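Local coordinates for putative xylanase (Bacteroides fragilis, PDB 2P1G), which is of unproven function but may hydrolyse glycosidic bonds, and resembles N-acetylmuramoyl-L-alanine amidases of the papain-like clan, at residues T44-Y49 with M192-Y197; L119-M124 with G186-H191; K199-L204 with K218-Q223. All coordinates share one frame; numbering follows the deposited sequence.

Contact 1 (T44-Y49 with M192-Y197); sequences TTFVEY and MGIAIY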
loop_
_atom_site.group_PDB
_atom_site.type_symbol
_atom_site.label_atom_id
_atom_site.label_comp_id
_atom_site.label_asym_id
_atom_site.label_seq_id
_atom_site.Cartn_x
_atom_site.Cartn_y
_atom_site.Cartn_z
ATOM N N THR A 44 -1.332 3.888 -3.461
ATOM C CA THR A 44 -1.712 2.489 -3.435
ATOM C C THR A 44 -1.890 1.921 -4.836
ATOM O O THR A 44 -1.363 0.860 -5.129
ATOM C CB THR A 44 -2.968 2.290 -2.588
ATOM O OG1 THR A 44 -2.615 2.509 -1.216
ATOM C CG2 THR A 44 -3.502 0.867 -2.761
ATOM N N THR A 45 -2.594 2.623 -5.718
ATOM C CA THR A 45 -2.831 2.024 -7.043
ATOM C C THR A 45 -1.502 1.896 -7.789
ATOM O O THR A 45 -1.312 0.938 -8.538
ATOM C CB THR A 45 -3.894 2.744 -7.900
ATOM O OG1 THR A 45 -3.424 4.037 -8.281
ATOM C CG2 THR A 45 -5.193 2.881 -7.143
ATOM N N PHE A 46 -0.566 2.816 -7.544
ATOM C CA PHE A 46 0.748 2.705 -8.151
ATOM C C PHE A 46 1.368 1.351 -7.810
ATOM O O PHE A 46 1.751 0.592 -8.699
ATOM C CB PHE A 46 1.682 3.855 -7.715
ATOM C CG PHE A 46 3.138 3.597 -8.020
ATOM C CD1 PHE A 46 3.525 3.168 -9.302
ATOM C CD2 PHE A 46 4.107 3.739 -7.034
ATOM C CE1 PHE A 46 4.853 2.909 -9.607
ATOM C CE2 PHE A 46 5.478 3.482 -7.333
ATOM C CZ PHE A 46 5.840 3.078 -8.628
ATOM N N VAL A 47 1.449 1.040 -6.525
ATOM C CA VAL A 47 2.053 -0.214 -6.094
ATOM C C VAL A 47 1.279 -1.425 -6.616
ATOM O O VAL A 47 1.892 -2.407 -7.047
ATOM C CB VAL A 47 2.241 -0.229 -4.572
ATOM C CG1 VAL A 47 2.649 -1.601 -4.067
ATOM C CG2 VAL A 47 3.261 0.838 -4.177
ATOM N N GLU A 48 -0.055 -1.330 -6.643
ATOM C CA GLU A 48 -0.865 -2.454 -7.129
ATOM C C GLU A 48 -0.563 -2.730 -8.587
ATOM O O GLU A 48 -0.428 -3.898 -8.959
ATOM C CB GLU A 48 -2.361 -2.189 -6.987
ATOM C CG GLU A 48 -2.868 -2.110 -5.544
ATOM C CD GLU A 48 -4.367 -1.816 -5.495
ATOM O OE1 GLU A 48 -4.879 -1.010 -6.328
ATOM O OE2 GLU A 48 -5.011 -2.365 -4.602
ATOM N N TYR A 49 -0.481 -1.672 -9.410
ATOM C CA TYR A 49 -0.194 -1.888 -10.843
ATOM C C TYR A 49 1.186 -2.498 -11.017
ATOM O O TYR A 49 1.346 -3.459 -11.754
ATOM C CB TYR A 49 -0.316 -0.613 -11.695
ATOM C CG TYR A 49 -1.700 0.013 -11.668
ATOM C CD1 TYR A 49 -2.850 -0.774 -11.833
ATOM C CD2 TYR A 49 -1.854 1.390 -11.515
ATOM C CE1 TYR A 49 -4.111 -0.215 -11.792
ATOM C CE2 TYR A 49 -3.138 1.976 -11.467
ATOM C CZ TYR A 49 -4.255 1.153 -11.618
ATOM O OH TYR A 49 -5.527 1.690 -11.578
ATOM N N MET A 192 2.614 3.961 1.096
ATOM C CA MET A 192 3.434 2.824 0.659
ATOM C C MET A 192 4.262 3.280 -0.549
ATOM O O MET A 192 3.951 4.272 -1.216
ATOM C CB MET A 192 2.571 1.643 0.181
ATOM C CG MET A 192 2.025 0.559 1.186
ATOM S SD MET A 192 1.333 -0.897 0.229
ATOM C CE MET A 192 0.476 0.009 -1.031
ATOM N N GLY A 193 5.311 2.537 -0.838
ATOM C CA GLY A 193 6.104 2.777 -2.057
ATOM C C GLY A 193 7.016 1.594 -2.277
ATOM O O GLY A 193 6.863 0.549 -1.619
ATOM N N ILE A 194 7.980 1.753 -3.187
ATOM C CA ILE A 194 8.884 0.661 -3.531
ATOM C C ILE A 194 10.319 1.082 -3.179
ATOM O O ILE A 194 10.750 2.209 -3.523
ATOM C CB ILE A 194 8.771 0.326 -5.044
ATOM C CG1 ILE A 194 7.338 -0.098 -5.391
ATOM C CG2 ILE A 194 9.788 -0.781 -5.422
ATOM C CD1 ILE A 194 7.050 -0.086 -6.891
ATOM N N ALA A 195 11.052 0.182 -2.523
ATOM C CA ALA A 195 12.444 0.448 -2.136
ATOM C C ALA A 195 13.340 0.546 -3.362
ATOM O O ALA A 195 13.222 -0.248 -4.302
ATOM C CB ALA A 195 12.955 -0.636 -1.208
ATOM N N ILE A 196 14.232 1.524 -3.333
ATOM C CA ILE A 196 15.217 1.688 -4.400
ATOM C C ILE A 196 16.444 2.313 -3.787
ATOM O O ILE A 196 16.341 3.321 -3.086
ATOM C CB ILE A 196 14.692 2.490 -5.631
ATOM C CG1 ILE A 196 15.788 2.567 -6.721
ATOM C CG2 ILE A 196 14.207 3.897 -5.265
ATOM C CD1 ILE A 196 15.309 3.183 -8.017
ATOM N N TYR A 197 17.591 1.678 -4.012
ATOM C CA TYR A 197 18.854 2.200 -3.535
ATOM C C TYR A 197 19.452 3.110 -4.602
ATOM O O TYR A 197 19.571 2.709 -5.769
ATOM C CB TYR A 197 19.809 1.055 -3.184
ATOM C CG TYR A 197 19.501 0.397 -1.861
ATOM C CD1 TYR A 197 20.095 0.854 -0.675
ATOM C CD2 TYR A 197 18.594 -0.650 -1.787
ATOM C CE1 TYR A 197 19.810 0.240 0.565
ATOM C CE2 TYR A 197 18.299 -1.253 -0.577
ATOM C CZ TYR A 197 18.880 -0.799 0.585
ATOM O OH TYR A 197 18.579 -1.425 1.765
#
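V47 packs on M192 CE and the CA of G193, with I194 CG1 a little farther off, joining helix 43-54 to strand 189-198 of the antiparallel sheet. Such a helix laid against a curled antiparallel sheet fits the papain-like clan to which the family belongs. The short axes come within 7.8 Å and run at 44° to one another, so the contact is close at the start of the strand segment and has parted by A195.

The close, buried packing runs from M192 CE past G193 to I194 CD1 against F46. The thioether chain bends at its last torsion (chi3 -43°), bringing M192 CE 4.0 Å from V47 CB, and the two side chains cross at about a right angle. Flexible, unbranched methionine can fold its tip into this corner, while I177 of strand 177-182 touches both V47 and M192. Next along, G193 offers bare backbone: its CA lies 4.0 Å from V47 CG2, and its nearly fully extended backbone suits a residue without a beta-carbon.

Packing is looser where V47 CG2 and I194 CG1 stand 4.4 Å apart, and at the T44 end. T44, the only partly exposed member, gives up little surface here and meets M192 CE through OG1 without a hydrogen bond; it marks the solvent side. F46, by contrast, is buried, its ring held edge-to-face against F16 and touching L205 and A207. Aromatic breadth lets F46 span from the helix to I194, whose chain crosses it at about a right angle and ends with CD1 3.8 Å from F46 CZ.

Contact 2 (L119-M124 with G186-H191); sequences LSLSYM and GLDVSH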
loop_
_atom_site.group_PDB
_atom_site.type_symbol
_atom_site.label_atom_id
_atom_site.label_comp_id
_atom_site.label_asym_id
_atom_site.label_seq_id
_atom_site.Cartn_x
_atom_site.Cartn_y
_atom_site.Cartn_z
ATOM N N LEU A 119 -2.724 -3.329 15.858
ATOM C CA LEU A 119 -3.537 -2.550 14.913
ATOM C C LEU A 119 -4.703 -1.918 15.635
ATOM O O LEU A 119 -5.270 -2.525 16.546
ATOM C CB LEU A 119 -4.034 -3.415 13.757
ATOM C CG LEU A 119 -2.996 -4.165 12.909
ATOM C CD1 LEU A 119 -3.732 -4.950 11.874
ATOM C CD2 LEU A 119 -1.969 -3.231 12.231
ATOM N N SER A 120 -5.053 -0.699 15.228
ATOM C CA SER A 120 -6.236 -0.019 15.743
ATOM C C SER A 120 -6.807 0.792 14.604
ATOM O O SER A 120 -6.343 1.908 14.339
ATOM C CB SER A 120 -5.904 0.894 16.928
ATOM O OG SER A 120 -7.115 1.411 17.496
ATOM N N LEU A 121 -7.784 0.195 13.915
ATOM C CA LEU A 121 -8.398 0.775 12.715
ATOM C C LEU A 121 -9.815 1.299 13.025
ATOM O O LEU A 121 -10.618 0.587 13.632
ATOM C CB LEU A 121 -8.477 -0.286 11.626
ATOM C CG LEU A 121 -7.184 -1.056 11.333
ATOM C CD1 LEU A 121 -7.449 -2.153 10.346
ATOM C CD2 LEU A 121 -6.128 -0.088 10.828
ATOM N N SER A 122 -10.113 2.526 12.594
ATOM C CA SER A 122 -11.416 3.133 12.853
ATOM C C SER A 122 -11.658 4.396 12.058
ATOM O O SER A 122 -12.741 4.971 12.145
ATOM C CB SER A 122 -11.604 3.433 14.353
ATOM O OG SER A 122 -10.602 4.307 14.873
ATOM N N TYR A 123 -10.669 4.821 11.277
ATOM C CA TYR A 123 -10.764 6.118 10.627
ATOM C C TYR A 123 -11.951 6.165 9.703
ATOM O O TYR A 123 -12.700 7.129 9.727
ATOM C CB TYR A 123 -9.505 6.462 9.843
ATOM C CG TYR A 123 -9.509 7.882 9.300
ATOM C CD1 TYR A 123 -8.907 8.920 10.001
ATOM C CD2 TYR A 123 -10.130 8.176 8.085
ATOM C CE1 TYR A 123 -8.892 10.250 9.473
ATOM C CE2 TYR A 123 -10.154 9.488 7.570
ATOM C CZ TYR A 123 -9.523 10.510 8.267
ATOM O OH TYR A 123 -9.546 11.802 7.747
ATOM N N MET A 124 -12.123 5.144 8.866
ATOM C CA MET A 124 -13.159 5.217 7.847
ATOM C C MET A 124 -14.561 5.243 8.453
ATOM O O MET A 124 -15.404 6.035 8.039
ATOM C CB MET A 124 -13.032 4.052 6.848
ATOM C CG MET A 124 -11.735 4.055 6.030
ATOM S SD MET A 124 -11.707 2.756 4.744
ATOM C CE MET A 124 -12.819 3.479 3.517
ATOM N N GLY A 186 -6.657 5.923 14.328
ATOM C CA GLY A 186 -7.602 5.197 13.483
ATOM C C GLY A 186 -7.015 4.567 12.248
ATOM O O GLY A 186 -7.724 3.922 11.493
ATOM N N LEU A 187 -5.705 4.739 12.063
ATOM C CA LEU A 187 -5.010 4.240 10.879
ATOM C C LEU A 187 -3.739 3.470 11.276
ATOM O O LEU A 187 -3.216 3.616 12.398
ATOM C CB LEU A 187 -4.623 5.412 9.938
ATOM C CG LEU A 187 -5.730 6.257 9.319
ATOM C CD1 LEU A 187 -5.144 7.473 8.655
ATOM C CD2 LEU A 187 -6.476 5.425 8.276
ATOM N N ASP A 188 -3.283 2.661 10.322
ATOM C CA ASP A 188 -2.206 1.713 10.457
ATOM C C ASP A 188 -0.956 2.140 9.663
ATOM O O ASP A 188 0.172 2.043 10.130
ATOM C CB ASP A 188 -2.687 0.339 9.899
ATOM C CG ASP A 188 -3.487 0.425 8.519
ATOM O OD1 ASP A 188 -3.889 1.462 8.027
ATOM O OD2 ASP A 188 -3.739 -0.620 7.926
ATOM N N VAL A 189 -1.204 2.581 8.442
ATOM C CA VAL A 189 -0.163 2.814 7.452
ATOM C C VAL A 189 -0.651 4.046 6.718
ATOM O O VAL A 189 -1.837 4.139 6.344
ATOM C CB VAL A 189 -0.038 1.617 6.456
ATOM C CG1 VAL A 189 0.796 2.012 5.235
ATOM C CG2 VAL A 189 0.530 0.358 7.146
ATOM N N SER A 190 0.229 5.021 6.534
ATOM C CA SER A 190 -0.178 6.256 5.903
ATOM C C SER A 190 0.198 6.294 4.429
ATOM O O SER A 190 -0.414 7.025 3.658
ATOM C CB SER A 190 0.455 7.427 6.618
ATOM O OG SER A 190 1.844 7.286 6.599
ATOM N N HIS A 191 1.185 5.495 4.038
ATOM C CA HIS A 191 1.759 5.592 2.698
ATOM C C HIS A 191 2.500 4.293 2.379
ATOM O O HIS A 191 2.933 3.603 3.281
ATOM C CB HIS A 191 2.764 6.746 2.707
ATOM C CG HIS A 191 3.191 7.202 1.356
ATOM N ND1 HIS A 191 4.514 7.412 1.032
ATOM C CD2 HIS A 191 2.479 7.513 0.250
ATOM C CE1 HIS A 191 4.598 7.816 -0.224
ATOM N NE2 HIS A 191 3.378 7.882 -0.723
HETATM O O HOH W 1 -3.166 0.767 13.558
HETATM O O HOH W 2 -5.214 3.901 15.713
#
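L121 lays its CD2 methyl against the carboxyl group of D188, 3.5 Å from D188 CG and in touch with CB and both oxygens. The contact docks the start of helix 123-126 on the loop that leads into strand 189-198 of what is probably a papain-like fold. The side chains pass at a slant. Leucine suits this place because L121 is buried and also packs on L151 of helix 138-151; the carboxylate of D188 has its own polar partner, OD2 being hydrogen-bonded to S93 OG of helix 92-101.

Backbone chemistry does the gripping. G186 O receives S122 N at 3.0 Å and Y123 N at 3.1 Å, the two donors arriving from opposite faces of the carbonyl plane, and L121 CA adds a C-H...O contact to the same oxygen. S122 occupies the N-cap position but its hydroxyl makes no capping bond; G186 O instead accepts from the amide of the N-cap residue and from that of the first helical residue. G186 has a positive phi of 88°, easily reached without a side chain, and its CA lies close against S122 and Y123, where a residue with no side chain fits.

Water completes the join toward the exposed S120. One molecule takes S120 N and donates to L187 O, while another accepts from G186 N and donates to S120 O, bridging the two backbones. Y123 starts with CG anti to its backbone N (chi1 -173°) and its ring goes on to meet H127. The stem of this side chain is what L187 covers: L187 CD2 rests 3.6 Å from Y123 CB.

Contact 3 (K199-L204 with K218-Q223); sequences KGQLHL and KTALSQ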
loop_
_atom_site.group_PDB
_atom_site.type_symbol
_atom_site.label_atom_id
_atom_site.label_comp_id
_atom_site.label_asym_id
_atom_site.label_seq_id
_atom_site.Cartn_x
_atom_site.Cartn_y
_atom_site.Cartn_z
ATOM N N LYS A 199 22.634 6.025 -4.911
ATOM C CA LYS A 199 23.846 6.549 -4.242
ATOM C C LYS A 199 24.114 5.875 -2.887
ATOM O O LYS A 199 24.595 6.507 -1.941
ATOM C CB LYS A 199 23.751 8.076 -4.069
ATOM C CG LYS A 199 23.718 8.872 -5.372
ATOM C CD LYS A 199 23.292 10.350 -5.107
ATOM C CE LYS A 199 24.388 11.190 -4.474
ATOM N NZ LYS A 199 23.885 12.517 -3.945
ATOM N N GLY A 200 23.819 4.581 -2.802
ATOM C CA GLY A 200 24.050 3.809 -1.577
ATOM C C GLY A 200 22.978 4.013 -0.510
ATOM O O GLY A 200 22.997 3.359 0.533
ATOM N N GLN A 201 22.066 4.948 -0.748
ATOM C CA GLN A 201 21.014 5.262 0.231
ATOM C C GLN A 201 19.725 4.542 -0.135
ATOM O O GLN A 201 19.410 4.398 -1.319
ATOM C CB GLN A 201 20.729 6.749 0.224
ATOM C CG GLN A 201 21.824 7.647 0.786
ATOM C CD GLN A 201 21.483 9.127 0.633
ATOM O OE1 GLN A 201 20.901 9.541 -0.382
ATOM N NE2 GLN A 201 21.833 9.935 1.650
ATOM N N LEU A 202 18.984 4.106 0.879
ATOM C CA LEU A 202 17.664 3.550 0.664
ATOM C C LEU A 202 16.674 4.698 0.458
ATOM O O LEU A 202 16.449 5.506 1.380
ATOM C CB LEU A 202 17.245 2.682 1.871
ATOM C CG LEU A 202 15.785 2.172 1.813
ATOM C CD1 LEU A 202 15.488 1.337 0.552
ATOM C CD2 LEU A 202 15.467 1.364 3.066
ATOM N N HIS A 203 16.113 4.770 -0.756
ATOM C CA HIS A 203 15.071 5.737 -1.130
ATOM C C HIS A 203 13.736 5.034 -1.411
ATOM O O HIS A 203 13.650 3.806 -1.397
ATOM C CB HIS A 203 15.515 6.530 -2.379
ATOM C CG HIS A 203 16.627 7.503 -2.110
ATOM N ND1 HIS A 203 16.433 8.865 -2.089
ATOM C CD2 HIS A 203 17.935 7.306 -1.815
ATOM C CE1 HIS A 203 17.577 9.469 -1.796
ATOM N NE2 HIS A 203 18.503 8.543 -1.625
ATOM N N LEU A 204 12.712 5.833 -1.670
ATOM C CA LEU A 204 11.377 5.332 -1.953
ATOM C C LEU A 204 10.907 5.819 -3.303
ATOM O O LEU A 204 10.909 7.025 -3.577
ATOM C CB LEU A 204 10.394 5.816 -0.874
ATOM C CG LEU A 204 9.084 5.027 -0.801
ATOM C CD1 LEU A 204 9.300 3.636 -0.194
ATOM C CD2 LEU A 204 8.095 5.832 0.042
ATOM N N LYS A 218 13.769 12.274 -3.288
ATOM C CA LYS A 218 15.092 12.905 -3.143
ATOM C C LYS A 218 15.727 12.654 -1.774
ATOM O O LYS A 218 16.957 12.657 -1.625
ATOM C CB LYS A 218 14.996 14.418 -3.366
ATOM C CG LYS A 218 14.597 14.834 -4.792
ATOM C CD LYS A 218 14.931 16.319 -5.051
ATOM C CE LYS A 218 13.968 17.269 -4.324
ATOM N NZ LYS A 218 12.813 17.686 -5.180
ATOM N N THR A 219 14.886 12.454 -0.769
ATOM C CA THR A 219 15.376 12.299 0.585
ATOM C C THR A 219 15.345 10.821 0.959
ATOM O O THR A 219 14.356 10.133 0.660
ATOM C CB THR A 219 14.530 13.129 1.558
ATOM O OG1 THR A 219 13.208 12.604 1.594
ATOM C CG2 THR A 219 14.422 14.583 1.071
ATOM N N ALA A 220 16.418 10.344 1.594
ATOM C CA ALA A 220 16.506 8.957 2.040
ATOM C C ALA A 220 15.279 8.609 2.881
ATOM O O ALA A 220 14.749 9.453 3.617
ATOM C CB ALA A 220 17.789 8.720 2.847
ATOM N N LEU A 221 14.827 7.369 2.772
ATOM C CA LEU A 221 13.644 6.922 3.517
ATOM C C LEU A 221 13.735 7.212 5.022
ATOM O O LEU A 221 12.758 7.658 5.631
ATOM C CB LEU A 221 13.389 5.434 3.260
ATOM C CG LEU A 221 12.241 4.759 4.030
ATOM C CD1 LEU A 221 10.917 5.418 3.699
ATOM C CD2 LEU A 221 12.197 3.288 3.670
ATOM N N SER A 222 14.889 6.939 5.628
ATOM C CA SER A 222 15.061 7.169 7.058
ATOM C C SER A 222 14.773 8.624 7.440
ATOM O O SER A 222 14.182 8.879 8.497
ATOM C CB SER A 222 16.464 6.743 7.516
ATOM O OG SER A 222 17.454 7.521 6.861
ATOM N N GLN A 223 15.129 9.559 6.557
ATOM C CA GLN A 223 14.882 10.979 6.812
ATOM C C GLN A 223 13.404 11.327 6.617
ATOM O O GLN A 223 12.853 12.101 7.401
ATOM C CB GLN A 223 15.764 11.872 5.945
ATOM C CG GLN A 223 15.709 13.350 6.360
ATOM C CD GLN A 223 16.640 14.227 5.554
ATOM O OE1 GLN A 223 17.871 14.099 5.636
ATOM N NE2 GLN A 223 16.062 15.141 4.773
HETATM O O HOH W 3 16.804 5.125 4.350
HETATM O O HOH W 4 13.094 8.546 -1.037
#
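H203 carries CG anti to its carbonyl carbon (chi1 -71°), and chi2 of -108° turns the imidazole so that A220 CA sits over one face, 4.1 Å from the ring centroid, in a CH-pi contact. The small alanine suits a place where its CA lies over the ring and its CB meets Q201 and P166. L202 and L221 instead have CG anti to the backbone N; their side chains lie side by side, pointing the same way, with L202 CD2 3.8 Å from L221 CD2.

The fold here is a beta-hairpin running into a helix. Strand 201-208 pairs with 213-216, and the chain then peels away into helix 221-226. The parting is visible in the backbone: L204 bonds directly to G217, but two residues on, a water bridges L204 N to T219 O. The helix start is tied back by L221 N, which donates to L202 O at 2.8 Å, nearly straight (167°) and in the carbonyl plane. A second water, within bonding distance of L202 O, accepts from S222 N and probably links the two. Buried leucines close this side, L221 reaching I178 and L180 of strand 177-182.

At the ring edge, K218 O stands 3.3 Å from H203 CE1. H203 NE2 donates to Q201 OE1 at 2.9 Å, and ND1 bonds to G217 O, a carbonyl that can only accept. Unless the glutamine amide is turned over, both ring nitrogens donate, which is consistent with a protonated imidazole whose positive charge the surrounding carbonyl oxygens would help to stabilise.

Contact 1 lies deepest: its centre is about 7 Å from the chain centre, those of contacts 2 and 3 about 12 and 19 Å, and the chemistry follows. The first is apolar side-chain packing with no hydrogen bond between its segments; the other two are partly buried and combine direct backbone bonds with bridging waters, each meeting amides at a helix start with a carbonyl. Contacts 1 and 2 share strand 189-198, the second nested in the chain loop closed by the first. Contact 3 adds neighbouring strand 201-208, which probably bonds to contact 1 through H203 N and I196 O, while H191 of contact 2 packs on L204.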